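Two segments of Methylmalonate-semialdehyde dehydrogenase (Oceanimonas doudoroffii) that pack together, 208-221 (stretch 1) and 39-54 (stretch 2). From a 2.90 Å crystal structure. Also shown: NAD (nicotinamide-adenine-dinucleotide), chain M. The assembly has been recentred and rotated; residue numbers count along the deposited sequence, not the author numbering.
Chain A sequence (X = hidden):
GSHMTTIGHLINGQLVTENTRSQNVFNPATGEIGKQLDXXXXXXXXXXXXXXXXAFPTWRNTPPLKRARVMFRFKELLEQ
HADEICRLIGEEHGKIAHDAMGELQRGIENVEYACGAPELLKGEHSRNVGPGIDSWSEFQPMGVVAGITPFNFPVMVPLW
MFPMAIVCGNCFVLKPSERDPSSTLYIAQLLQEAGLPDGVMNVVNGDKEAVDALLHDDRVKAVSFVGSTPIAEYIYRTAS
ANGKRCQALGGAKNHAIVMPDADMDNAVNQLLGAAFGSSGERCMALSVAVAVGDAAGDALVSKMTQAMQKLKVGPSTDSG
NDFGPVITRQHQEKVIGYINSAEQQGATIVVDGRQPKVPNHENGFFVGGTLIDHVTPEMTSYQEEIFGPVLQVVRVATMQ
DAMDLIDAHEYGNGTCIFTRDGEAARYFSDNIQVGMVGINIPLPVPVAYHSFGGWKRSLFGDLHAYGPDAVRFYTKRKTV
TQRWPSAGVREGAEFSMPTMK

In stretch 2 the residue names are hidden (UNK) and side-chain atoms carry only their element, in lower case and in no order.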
# COMPACT_ATOMS: atom_id res chain seq x y z
N LYS A 208 21.33 27.64 20.72
CA LYS A 208 20.95 28.29 19.47
C LYS A 208 22.04 28.28 18.41
O LYS A 208 21.75 28.11 17.24
CB LYS A 208 20.50 29.73 19.71
CG LYS A 208 19.78 30.34 18.53
CD LYS A 208 19.84 31.86 18.50
CE LYS A 208 19.10 32.41 17.29
NZ LYS A 208 17.66 31.97 17.21
N GLU A 209 23.29 28.48 18.81
CA GLU A 209 24.40 28.57 17.86
C GLU A 209 24.60 27.26 17.06
O GLU A 209 24.93 27.30 15.87
CB GLU A 209 25.70 28.99 18.56
CG GLU A 209 26.83 29.41 17.62
CD GLU A 209 28.21 29.43 18.28
OE1 GLU A 209 28.30 29.90 19.46
OE2 GLU A 209 29.20 28.98 17.63
N ALA A 210 24.42 26.13 17.72
CA ALA A 210 24.58 24.85 17.06
C ALA A 210 23.38 24.61 16.16
O ALA A 210 23.51 24.08 15.06
CB ALA A 210 24.72 23.72 18.07
N VAL A 211 22.22 25.03 16.62
CA VAL A 211 21.00 24.91 15.83
C VAL A 211 21.15 25.68 14.53
O VAL A 211 20.95 25.12 13.46
CB VAL A 211 19.76 25.40 16.60
CG1 VAL A 211 18.54 25.45 15.69
CG2 VAL A 211 19.48 24.46 17.77
N ASP A 212 21.52 26.96 14.63
CA ASP A 212 21.69 27.82 13.45
C ASP A 212 22.79 27.26 12.49
O ASP A 212 22.69 27.41 11.26
CB ASP A 212 21.94 29.30 13.86
CG ASP A 212 20.65 30.03 14.35
OD1 ASP A 212 19.52 29.57 14.09
OD2 ASP A 212 20.73 31.10 15.00
N ALA A 213 23.80 26.58 13.02
CA ALA A 213 24.84 26.00 12.15
C ALA A 213 24.24 24.95 11.25
O ALA A 213 24.45 24.97 10.04
CB ALA A 213 25.98 25.39 12.96
N LEU A 214 23.47 24.04 11.85
CA LEU A 214 22.74 23.02 11.09
C LEU A 214 21.82 23.63 9.98
O LEU A 214 21.88 23.24 8.78
CB LEU A 214 21.91 22.15 12.03
CG LEU A 214 22.68 21.34 13.07
CD1 LEU A 214 21.73 20.82 14.14
CD2 LEU A 214 23.44 20.20 12.42
N LEU A 215 20.99 24.60 10.38
CA LEU A 215 20.04 25.23 9.46
C LEU A 215 20.71 25.92 8.25
O LEU A 215 20.17 25.94 7.14
CB LEU A 215 19.18 26.23 10.23
CG LEU A 215 18.31 25.63 11.33
CD1 LEU A 215 17.67 26.72 12.17
CD2 LEU A 215 17.25 24.72 10.77
N HIS A 216 21.90 26.48 8.47
CA HIS A 216 22.56 27.30 7.45
C HIS A 216 23.61 26.56 6.62
O HIS A 216 23.98 27.03 5.56
CB HIS A 216 23.13 28.54 8.12
CG HIS A 216 22.08 29.50 8.58
ND1 HIS A 216 21.37 29.34 9.74
CD2 HIS A 216 21.61 30.64 8.01
CE1 HIS A 216 20.52 30.34 9.89
NE2 HIS A 216 20.63 31.14 8.84
N ASP A 217 24.07 25.39 7.09
CA ASP A 217 24.98 24.55 6.29
C ASP A 217 24.25 23.87 5.13
O ASP A 217 23.30 23.14 5.32
CB ASP A 217 25.63 23.49 7.17
CG ASP A 217 26.80 22.81 6.50
OD1 ASP A 217 26.62 22.11 5.47
OD2 ASP A 217 27.92 22.96 7.02
N ASP A 218 24.74 24.08 3.92
CA ASP A 218 24.08 23.60 2.71
C ASP A 218 24.06 22.08 2.58
O ASP A 218 23.20 21.55 1.86
CB ASP A 218 24.72 24.23 1.46
CG ASP A 218 24.49 25.75 1.40
OD1 ASP A 218 23.90 26.32 2.36
OD2 ASP A 218 24.91 26.37 0.39
N ARG A 219 24.97 21.39 3.26
CA ARG A 219 24.98 19.91 3.25
C ARG A 219 23.80 19.25 4.01
O ARG A 219 23.50 18.08 3.79
CB ARG A 219 26.30 19.36 3.78
CG ARG A 219 27.50 19.76 2.97
CD ARG A 219 28.81 19.53 3.69
NE ARG A 219 29.00 20.44 4.80
CZ ARG A 219 30.06 20.42 5.61
NH1 ARG A 219 31.04 19.54 5.42
NH2 ARG A 219 30.15 21.29 6.62
N VAL A 220 23.16 19.99 4.92
CA VAL A 220 22.04 19.50 5.68
C VAL A 220 20.84 19.64 4.79
O VAL A 220 20.43 20.75 4.48
CB VAL A 220 21.80 20.30 6.99
CG1 VAL A 220 20.60 19.76 7.74
CG2 VAL A 220 23.01 20.24 7.91
N LYS A 221 20.27 18.51 4.41
CA LYS A 221 19.18 18.44 3.47
C LYS A 221 17.79 18.30 4.08
O LYS A 221 16.81 18.42 3.36
CB LYS A 221 19.43 17.27 2.52
CG LYS A 221 20.10 17.67 1.22
CD LYS A 221 21.60 17.82 1.36
CE LYS A 221 22.13 18.96 0.49
NZ LYS A 221 22.00 18.75 -0.98
N UNK A 39 29.37 23.22 25.04
CA UNK A 39 28.52 23.76 23.98
C UNK A 39 29.30 23.89 22.68
O UNK A 39 30.33 24.56 22.62
c UNK A 39 27.90 25.09 24.39
c UNK A 39 27.05 25.07 25.66
c UNK A 39 25.96 23.99 25.65
c UNK A 39 26.40 26.42 25.87
N UNK A 40 28.78 23.27 21.63
CA UNK A 40 29.47 23.21 20.36
C UNK A 40 29.23 24.45 19.55
O UNK A 40 28.13 24.99 19.51
c UNK A 40 29.04 21.99 19.57
N UNK A 41 30.27 24.88 18.87
CA UNK A 41 30.26 26.12 18.13
C UNK A 41 30.07 25.75 16.69
O UNK A 41 30.17 24.58 16.34
c UNK A 41 31.60 26.82 18.32
o UNK A 41 32.65 25.98 17.83
N UNK A 42 29.87 26.75 15.84
CA UNK A 42 29.63 26.47 14.43
C UNK A 42 30.78 25.67 13.77
O UNK A 42 30.56 24.97 12.79
o UNK A 42 30.52 28.54 13.56
c UNK A 42 29.35 27.74 13.60
c UNK A 42 28.27 28.59 14.19
N UNK A 43 32.00 25.77 14.29
CA UNK A 43 33.12 25.00 13.74
C UNK A 43 33.05 23.50 14.09
O UNK A 43 33.49 22.64 13.31
n UNK A 43 39.38 24.77 14.67
c UNK A 43 35.66 24.81 13.76
c UNK A 43 36.93 25.26 14.44
c UNK A 43 34.44 25.55 14.27
c UNK A 43 38.10 24.37 14.03
N UNK A 44 32.54 23.22 15.29
CA UNK A 44 32.42 21.86 15.80
C UNK A 44 31.27 21.15 15.11
O UNK A 44 31.41 20.02 14.68
c UNK A 44 32.19 21.88 17.32
o UNK A 44 33.31 22.51 17.95
c UNK A 44 32.04 20.45 17.86
N UNK A 45 30.12 21.82 15.02
CA UNK A 45 28.98 21.29 14.29
C UNK A 45 29.43 20.90 12.87
O UNK A 45 29.15 19.80 12.41
c UNK A 45 27.23 22.57 15.61
c UNK A 45 27.79 22.29 14.23
c UNK A 45 26.67 21.76 13.35
N UNK A 46 30.15 21.80 12.20
CA UNK A 46 30.62 21.58 10.83
C UNK A 46 31.50 20.34 10.71
O UNK A 46 31.45 19.67 9.70
c UNK A 46 30.41 23.96 9.86
c UNK A 46 31.15 25.28 9.58
o UNK A 46 30.49 26.31 9.34
o UNK A 46 32.39 25.31 9.60
c UNK A 46 31.34 22.82 10.29
N UNK A 47 32.31 20.05 11.72
CA UNK A 47 33.04 18.76 11.77
C UNK A 47 32.06 17.58 11.74
O UNK A 47 32.31 16.61 11.02
c UNK A 47 33.94 18.66 13.02
c UNK A 47 35.12 19.62 13.07
o UNK A 47 35.81 18.60 15.15
c UNK A 47 35.93 19.54 14.36
n UNK A 47 36.79 20.53 14.57
N UNK A 48 30.99 17.65 12.53
CA UNK A 48 29.97 16.58 12.60
C UNK A 48 29.27 16.38 11.25
O UNK A 48 29.16 15.27 10.75
c UNK A 48 28.96 16.86 13.71
N UNK A 49 28.83 17.48 10.65
CA UNK A 49 28.27 17.47 9.31
C UNK A 49 29.26 16.89 8.28
O UNK A 49 28.84 16.16 7.37
c UNK A 49 26.63 20.96 9.73
c UNK A 49 27.37 18.90 7.43
c UNK A 49 26.75 19.45 9.77
c UNK A 49 27.86 18.89 8.87
N UNK A 50 30.55 17.21 8.40
CA UNK A 50 31.60 16.65 7.51
C UNK A 50 31.83 15.16 7.70
O UNK A 50 32.06 14.44 6.72
c UNK A 50 32.92 17.35 7.71
o UNK A 50 32.81 18.69 7.31
N UNK A 51 31.75 14.70 8.95
CA UNK A 51 31.76 13.27 9.26
C UNK A 51 30.57 12.55 8.65
O UNK A 51 30.71 11.45 8.11
c UNK A 51 31.75 13.05 10.76
N UNK A 52 29.39 13.19 8.77
CA UNK A 52 28.16 12.67 8.20
C UNK A 52 28.30 12.56 6.69
O UNK A 52 28.19 11.47 6.13
c UNK A 52 26.98 13.56 8.57
N UNK A 53 28.59 13.68 6.05
CA UNK A 53 28.73 13.72 4.60
C UNK A 53 29.77 12.74 4.09
O UNK A 53 29.58 12.13 3.06
c UNK A 53 29.06 15.36 2.65
o UNK A 53 26.70 15.86 2.50
c UNK A 53 27.65 15.23 2.05
c UNK A 53 29.10 15.13 4.15
n UNK A 53 27.52 14.42 1.01
N UNK A 54 30.87 12.60 4.80
CA UNK A 54 31.89 11.65 4.39
C UNK A 54 31.37 10.22 4.42
O UNK A 54 31.60 9.49 3.47
n UNK A 54 34.99 11.14 3.68
c UNK A 54 33.13 11.79 5.26
c UNK A 54 34.89 9.87 5.45
n UNK A 54 35.92 9.46 4.64
c UNK A 54 34.29 10.92 4.84
c UNK A 54 35.96 10.24 3.58
PA NAD M . 12.23 24.29 23.02
O1A NAD M . 13.03 25.27 23.88
O2A NAD M . 11.05 24.74 22.17
O5B NAD M . 13.25 23.57 21.98
C5B NAD M . 14.00 22.39 22.28
C4B NAD M . 15.25 22.29 21.41
O4B NAD M . 15.42 23.47 20.63
C3B NAD M . 16.55 22.13 22.21
O3B NAD M . 17.35 21.14 21.56
C2B NAD M . 17.18 23.52 22.22
O2B NAD M . 18.60 23.62 22.16
C1B NAD M . 16.62 24.17 20.97
N9A NAD M . 16.36 25.63 21.14
C8A NAD M . 15.83 26.23 22.25
N7A NAD M . 15.71 27.56 22.06
C5A NAD M . 16.17 27.84 20.81
C6A NAD M . 16.32 29.07 19.98
N6A NAD M . 15.95 30.27 20.48
N1A NAD M . 16.84 28.94 18.73
C2A NAD M . 17.22 27.73 18.23
N3A NAD M . 17.10 26.57 18.91
C4A NAD M . 16.60 26.56 20.19
O3 NAD M . 11.71 23.05 23.97
PN NAD M . 12.17 22.64 25.49
O1N NAD M . 13.58 22.06 25.51
O2N NAD M . 11.78 23.69 26.54
O5D NAD M . 11.11 21.44 25.61
C5D NAD M . 9.73 21.72 25.89
C4D NAD M . 8.80 21.81 24.66
O4D NAD M . 8.66 20.58 23.91
C3D NAD M . 7.37 22.18 25.09
O3D NAD M . 7.09 23.55 24.79
C2D NAD M . 6.42 21.22 24.35
O2D NAD M . 5.33 21.91 23.75
C1D NAD M . 7.35 20.56 23.34
N1N NAD M . 6.97 19.21 22.93
C2N NAD M . 6.33 19.10 21.75
C3N NAD M . 5.95 17.85 21.27
C7N NAD M . 5.20 17.67 19.97
O7N NAD M . 4.15 18.26 19.69
N7N NAD M . 5.71 16.78 19.14
C4N NAD M . 6.26 16.72 22.02
C5N NAD M . 6.93 16.85 23.23
C6N NAD M . 7.28 18.13 23.67
O HOH W 1 28.10 26.06 7.67
O HOH W 2 32.76 21.86 7.28
O HOH W 3 23.86 15.86 2.72

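Position 39 carries four carbons forked at the second and does not reach stretch 1; it is Leu 39. Position 40 has a single carbon, and its backbone O lies 3.9 Å from CB of Ala 210: Ala 40. At position 41 one carbon bears one oxygen, which is bonded elsewhere in the structure, while OE2 of Glu 209 comes within 3.3 Å of the CB of 41; this is Ser 41, at the N-cap position of the helix that follows.

Position 42 has a carbon carrying one oxygen and one carbon, and its backbone N, free at the first turn of the helix, donates a hydrogen bond to OE2 of Glu 209 (2.9 Å); hence Thr 42, whose CG2 lies 4.1 Å from CB of Ala 213. Four carbons in a row ending in nitrogen, pointing away, make position 43 Lys 43. Position 44 again has a carbon carrying one oxygen and one carbon, out of reach: Thr 44.

At position 45 three carbons fork at the first, and the two branches pack on Ala 210, Ala 213 and Leu 214, giving Val 45. Its CG2 is 3.7 Å from CB of Ala 210, and its CG1 is 3.7 Å from both CB of Ala 213 and CD2 of Leu 214. Position 46 has three carbons, the third carrying two oxygens; the middle carbon lies 3.9 Å from OD2 of Asp 217, and a water links the two carboxylates. It is Glu 46. Position 47 ends in one oxygen and one nitrogen after three carbons and points away: Gln 47. Position 48 has a single carbon and no contact with stretch 1: Ala 48.

Position 49 has four carbons, forked at the first with one arm two carbons long; they pack on Val 220 and over one face of the Arg 219 guanidinium: Ile 49. Its CD1 approaches CG2 of Val 220 (4.1 Å), while its CG2 lies over that face, 3.5 Å from NE of Arg 219. At position 50 one carbon bears an oxygen that accepts a hydrogen bond from NH1 of Arg 219, at the guanidinium edge; this is Ser 50, with 2.7 Å between NH1 and OG. Positions 51 and 52 each have one carbon and no contact: Ala 51 and Ala 52. Position 53 has three carbons, the third bearing nitrogen and an oxygen 3.7 Å from CB of Arg 219: Gln 53, the oxygen being OE1. Position 54, a five-membered ring with two nitrogens, is His 54, out of reach.

The helices cross at -46°, with small Ala 210 and Ala 213 against Val 45. Glu 209 holds the helix start, while Arg 219, salt-bridged to Asp 217, covers Ile 49 and bonds Ser 50.

Stretch 2 (39-54) LASTKTVEQAISAAQH
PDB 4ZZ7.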